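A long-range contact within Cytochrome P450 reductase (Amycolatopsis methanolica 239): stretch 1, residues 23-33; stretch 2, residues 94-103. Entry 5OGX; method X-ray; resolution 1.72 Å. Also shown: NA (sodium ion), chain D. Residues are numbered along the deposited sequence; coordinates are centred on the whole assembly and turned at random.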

# COMPACT_ATOMS: atom_id res chain seq x y z
N LEU A 23 13.13 2.39 -11.07
CA LEU A 23 12.58 2.45 -9.72
C LEU A 23 13.36 1.56 -8.77
O LEU A 23 13.72 1.98 -7.67
N GLU A 24 13.62 0.31 -9.17
CA GLU A 24 14.27 -0.60 -8.24
C GLU A 24 15.71 -0.20 -7.97
O GLU A 24 16.19 -0.32 -6.84
N ALA A 25 16.40 0.34 -8.98
CA ALA A 25 17.75 0.84 -8.76
C ALA A 25 17.76 1.98 -7.75
O ALA A 25 18.59 2.01 -6.84
N PHE A 26 16.83 2.94 -7.89
CA PHE A 26 16.78 4.06 -6.95
C PHE A 26 16.42 3.58 -5.55
O PHE A 26 17.13 3.89 -4.59
N LEU A 27 15.33 2.82 -5.40
CA LEU A 27 14.94 2.45 -4.04
C LEU A 27 15.97 1.53 -3.38
O LEU A 27 16.18 1.61 -2.17
N ARG A 28 16.59 0.64 -4.15
CA ARG A 28 17.64 -0.19 -3.55
C ARG A 28 18.82 0.65 -3.08
O ARG A 28 19.52 0.27 -2.14
N GLY A 29 19.04 1.81 -3.70
CA GLY A 29 20.03 2.76 -3.23
C GLY A 29 19.55 3.72 -2.16
O GLY A 29 20.29 4.65 -1.82
N GLY A 30 18.34 3.53 -1.63
CA GLY A 30 17.80 4.45 -0.65
C GLY A 30 17.43 5.81 -1.20
O GLY A 30 17.35 6.77 -0.43
N VAL A 31 17.21 5.91 -2.51
CA VAL A 31 16.89 7.17 -3.19
C VAL A 31 15.42 7.11 -3.54
O VAL A 31 15.00 6.26 -4.33
N TRP A 32 14.62 8.00 -2.95
CA TRP A 32 13.18 7.90 -3.08
C TRP A 32 12.67 8.50 -4.38
O TRP A 32 13.15 9.53 -4.85
N MET A 33 11.66 7.85 -4.94
CA MET A 33 10.78 8.51 -5.89
C MET A 33 9.42 7.86 -5.77
O MET A 33 9.31 6.74 -5.27
N GLY A 94 14.49 12.00 -4.81
CA GLY A 94 15.88 12.08 -4.44
C GLY A 94 16.16 12.08 -2.95
O GLY A 94 17.30 11.82 -2.55
N ARG A 95 15.16 12.40 -2.12
CA ARG A 95 15.33 12.34 -0.68
C ARG A 95 15.63 10.91 -0.24
O ARG A 95 15.38 9.94 -0.96
N VAL A 96 16.15 10.78 0.99
CA VAL A 96 16.43 9.46 1.57
C VAL A 96 15.13 8.69 1.81
O VAL A 96 14.12 9.26 2.24
N THR A 97 15.17 7.39 1.55
CA THR A 97 14.10 6.50 1.98
C THR A 97 14.71 5.21 2.51
O THR A 97 15.91 4.96 2.36
N HIS A 98 13.87 4.42 3.16
CA HIS A 98 14.28 3.08 3.57
C HIS A 98 14.68 2.27 2.34
O HIS A 98 13.91 2.22 1.38
N PRO A 99 15.83 1.62 2.35
CA PRO A 99 16.26 0.90 1.15
C PRO A 99 15.37 -0.30 0.85
O PRO A 99 15.00 -1.07 1.74
N LEU A 100 15.04 -0.45 -0.42
CA LEU A 100 14.40 -1.68 -0.89
C LEU A 100 15.41 -2.82 -0.81
O LEU A 100 16.53 -2.68 -1.30
N ARG A 101 15.03 -3.94 -0.21
CA ARG A 101 16.02 -5.01 -0.10
C ARG A 101 15.36 -6.38 -0.16
O ARG A 101 14.15 -6.53 0.00
N ASP A 102 16.20 -7.38 -0.42
CA ASP A 102 15.74 -8.77 -0.46
C ASP A 102 15.64 -9.32 0.96
O ASP A 102 16.56 -9.16 1.76
N LEU A 103 14.52 -9.97 1.26
CA LEU A 103 14.25 -10.43 2.61
C LEU A 103 14.53 -11.92 2.74
O LEU A 103 14.32 -12.69 1.79

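Stretch 1 enters the contact as the last turns of a helix and leaves it as an extended segment, and the character of the packing changes accordingly. Along the helix, Leu23, Ala25 and Phe26 are buried but make no contact with stretch 2. Glu24 (chi1 m, chi2 t) contributes modestly, Glu24 CG lying 4.2 Å from Leu100 CD2, while its carboxylate OE2 is hydrogen-bonded elsewhere in the structure.

Leu27 (m, t) packs against Leu100. Leu27 CB meets Leu100 CB at 3.7 Å, and Leu27 CD2 reaches Thr97 CG2 at 4.1 Å. Leu100 (t, p) points toward stretch 1 and is the residue most covered by it. The backbone fixes the pair in place: Leu100 N donates to Leu27 O at 2.9 Å, and Leu27 O also receives a CA-H...O contact from Pro99 CA at 3.4 Å.

The CA-to-CB bond of Arg28 points away, yet the extended side chain (m, t, t, with chi4 at -90°) brings its end back to stretch 2. Arg28 CG lies 4.0 Å from Leu100 CD2, so the aliphatic part covers the leucine before the guanidinium forms a salt bridge with Asp102 (chi1 m). Both carboxylate oxygens are engaged, Arg28 NH2 donating to Asp102 OD1 at 2.9 Å and Arg28 NH1 to Asp102 OD2 at 3.1 Å. Water 1 links the backbones, its oxygen donating to Arg28 O at 2.8 Å and to Leu100 O at 2.7 Å.

Gly29 makes no contact. Gly30 has a positive phi, which by itself favours glycine; an ideal CB on Gly30 would lie 3.5 Å from Thr97 O, close but no clash. Its own carbonyl accepts a hydrogen bond from Thr97 N (Gly30 O to Thr97 N, 3.0 Å).

Val31 (t) points away, but Val31 CG1 still touches Gly94 CA at 3.8 Å. Trp32 (t, chi2 75°) turns toward stretch 2, where Trp32 CB packs against Thr97 CB at 3.7 Å; Thr97 (t) points back toward it. Over one face of the indole lies the guanidinium of Arg95, nearly parallel to it at 10°, with Arg95 CZ 3.8 Å from the centroid of the Trp32 five-membered ring, a cation-pi stack. The long arginine (p, t, t, chi4 81°) also bonds within its own stretch, Arg95 NH1 donating to Val96 O at 3.1 Å. Trp32 NE1 is hydrogen-bonded elsewhere in the structure.

The CA-to-CB bond of Met33 (p, t, p) points away from stretch 2, and Met33 SD binds the sodium ion NA at 2.8 Å.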

# COMPACT_ATOMS: atom_id res chain seq x y z
CB LEU A 23 11.10 2.07 -9.72
CG LEU A 23 10.49 2.12 -8.30
CD1 LEU A 23 10.50 3.54 -7.72
CD2 LEU A 23 9.08 1.56 -8.33
CB GLU A 24 14.19 -2.03 -8.76
CG GLU A 24 12.75 -2.51 -8.69
CD GLU A 24 12.61 -4.00 -8.67
OE1 GLU A 24 13.57 -4.70 -9.06
OE2 GLU A 24 11.51 -4.46 -8.28
CB ALA A 25 18.37 1.28 -10.09
CB PHE A 26 15.80 5.14 -7.43
CG PHE A 26 16.31 5.96 -8.59
CD1 PHE A 26 17.52 6.64 -8.50
CD2 PHE A 26 15.59 6.05 -9.77
CE1 PHE A 26 18.02 7.38 -9.58
CE2 PHE A 26 16.08 6.80 -10.85
CZ PHE A 26 17.29 7.47 -10.75
CB LEU A 27 13.56 1.78 -4.03
CG LEU A 27 12.37 2.60 -4.52
CD1 LEU A 27 11.09 1.74 -4.46
CD2 LEU A 27 12.20 3.89 -3.74
CB ARG A 28 18.10 -1.25 -4.56
CG ARG A 28 17.09 -2.38 -4.74
CD ARG A 28 17.67 -3.50 -5.56
NE ARG A 28 16.75 -4.61 -5.72
CZ ARG A 28 16.69 -5.65 -4.89
NH1 ARG A 28 17.49 -5.71 -3.84
NH2 ARG A 28 15.82 -6.63 -5.12
CB VAL A 31 17.74 7.36 -4.46
CG1 VAL A 31 17.26 8.60 -5.22
CG2 VAL A 31 19.22 7.45 -4.11
CB TRP A 32 12.47 8.60 -1.92
CG TRP A 32 10.97 8.48 -2.06
CD1 TRP A 32 10.21 7.37 -1.81
CD2 TRP A 32 10.08 9.50 -2.51
NE1 TRP A 32 8.87 7.65 -2.07
CE2 TRP A 32 8.78 8.96 -2.50
CE3 TRP A 32 10.26 10.84 -2.92
CZ2 TRP A 32 7.65 9.69 -2.89
CZ3 TRP A 32 9.15 11.57 -3.30
CH2 TRP A 32 7.86 11.00 -3.28
CB MET A 33 11.32 8.40 -7.32
CG MET A 33 11.55 6.97 -7.74
SD MET A 33 11.81 6.87 -9.52
CE MET A 33 12.92 8.27 -9.80
CB ARG A 95 14.08 12.84 0.04
CG ARG A 95 12.85 11.94 -0.13
CD ARG A 95 11.78 12.26 0.92
NE ARG A 95 10.49 11.61 0.69
CZ ARG A 95 10.21 10.34 1.01
NH1 ARG A 95 11.14 9.57 1.55
NH2 ARG A 95 8.99 9.84 0.78
CB VAL A 96 17.20 9.64 2.88
CG1 VAL A 96 17.52 8.28 3.50
CG2 VAL A 96 18.47 10.43 2.62
CB THR A 97 13.10 6.21 0.85
OG1 THR A 97 11.95 5.53 1.40
CG2 THR A 97 13.72 5.35 -0.25
CB HIS A 98 13.14 2.38 4.31
CG HIS A 98 12.59 3.18 5.45
ND1 HIS A 98 13.36 3.53 6.54
CD2 HIS A 98 11.36 3.70 5.66
CE1 HIS A 98 12.62 4.23 7.38
NE2 HIS A 98 11.41 4.35 6.87
CB PRO A 99 17.68 0.45 1.50
CG PRO A 99 17.65 0.31 3.01
CD PRO A 99 16.73 1.42 3.49
CB LEU A 100 13.93 -1.49 -2.34
CG LEU A 100 13.35 -2.69 -3.08
CD1 LEU A 100 12.08 -3.16 -2.38
CD2 LEU A 100 13.05 -2.30 -4.53
CB ARG A 101 16.86 -4.86 1.18
CG ARG A 101 16.12 -5.06 2.49
CD ARG A 101 17.10 -4.89 3.67
NE ARG A 101 16.48 -5.19 4.96
CZ ARG A 101 16.26 -6.42 5.41
NH1 ARG A 101 16.63 -7.47 4.69
NH2 ARG A 101 15.68 -6.60 6.59
CB ASP A 102 16.69 -9.62 -1.29
CG ASP A 102 16.91 -9.05 -2.67
OD1 ASP A 102 15.94 -9.05 -3.46
OD2 ASP A 102 18.04 -8.59 -2.95
CB LEU A 103 12.79 -10.17 3.00
CG LEU A 103 12.29 -8.75 2.74
CD1 LEU A 103 10.83 -8.61 3.17
CD2 LEU A 103 13.18 -7.74 3.45
NA NA D . 9.08 7.50 -9.75
O HOH W 1 19.11 -2.22 -0.90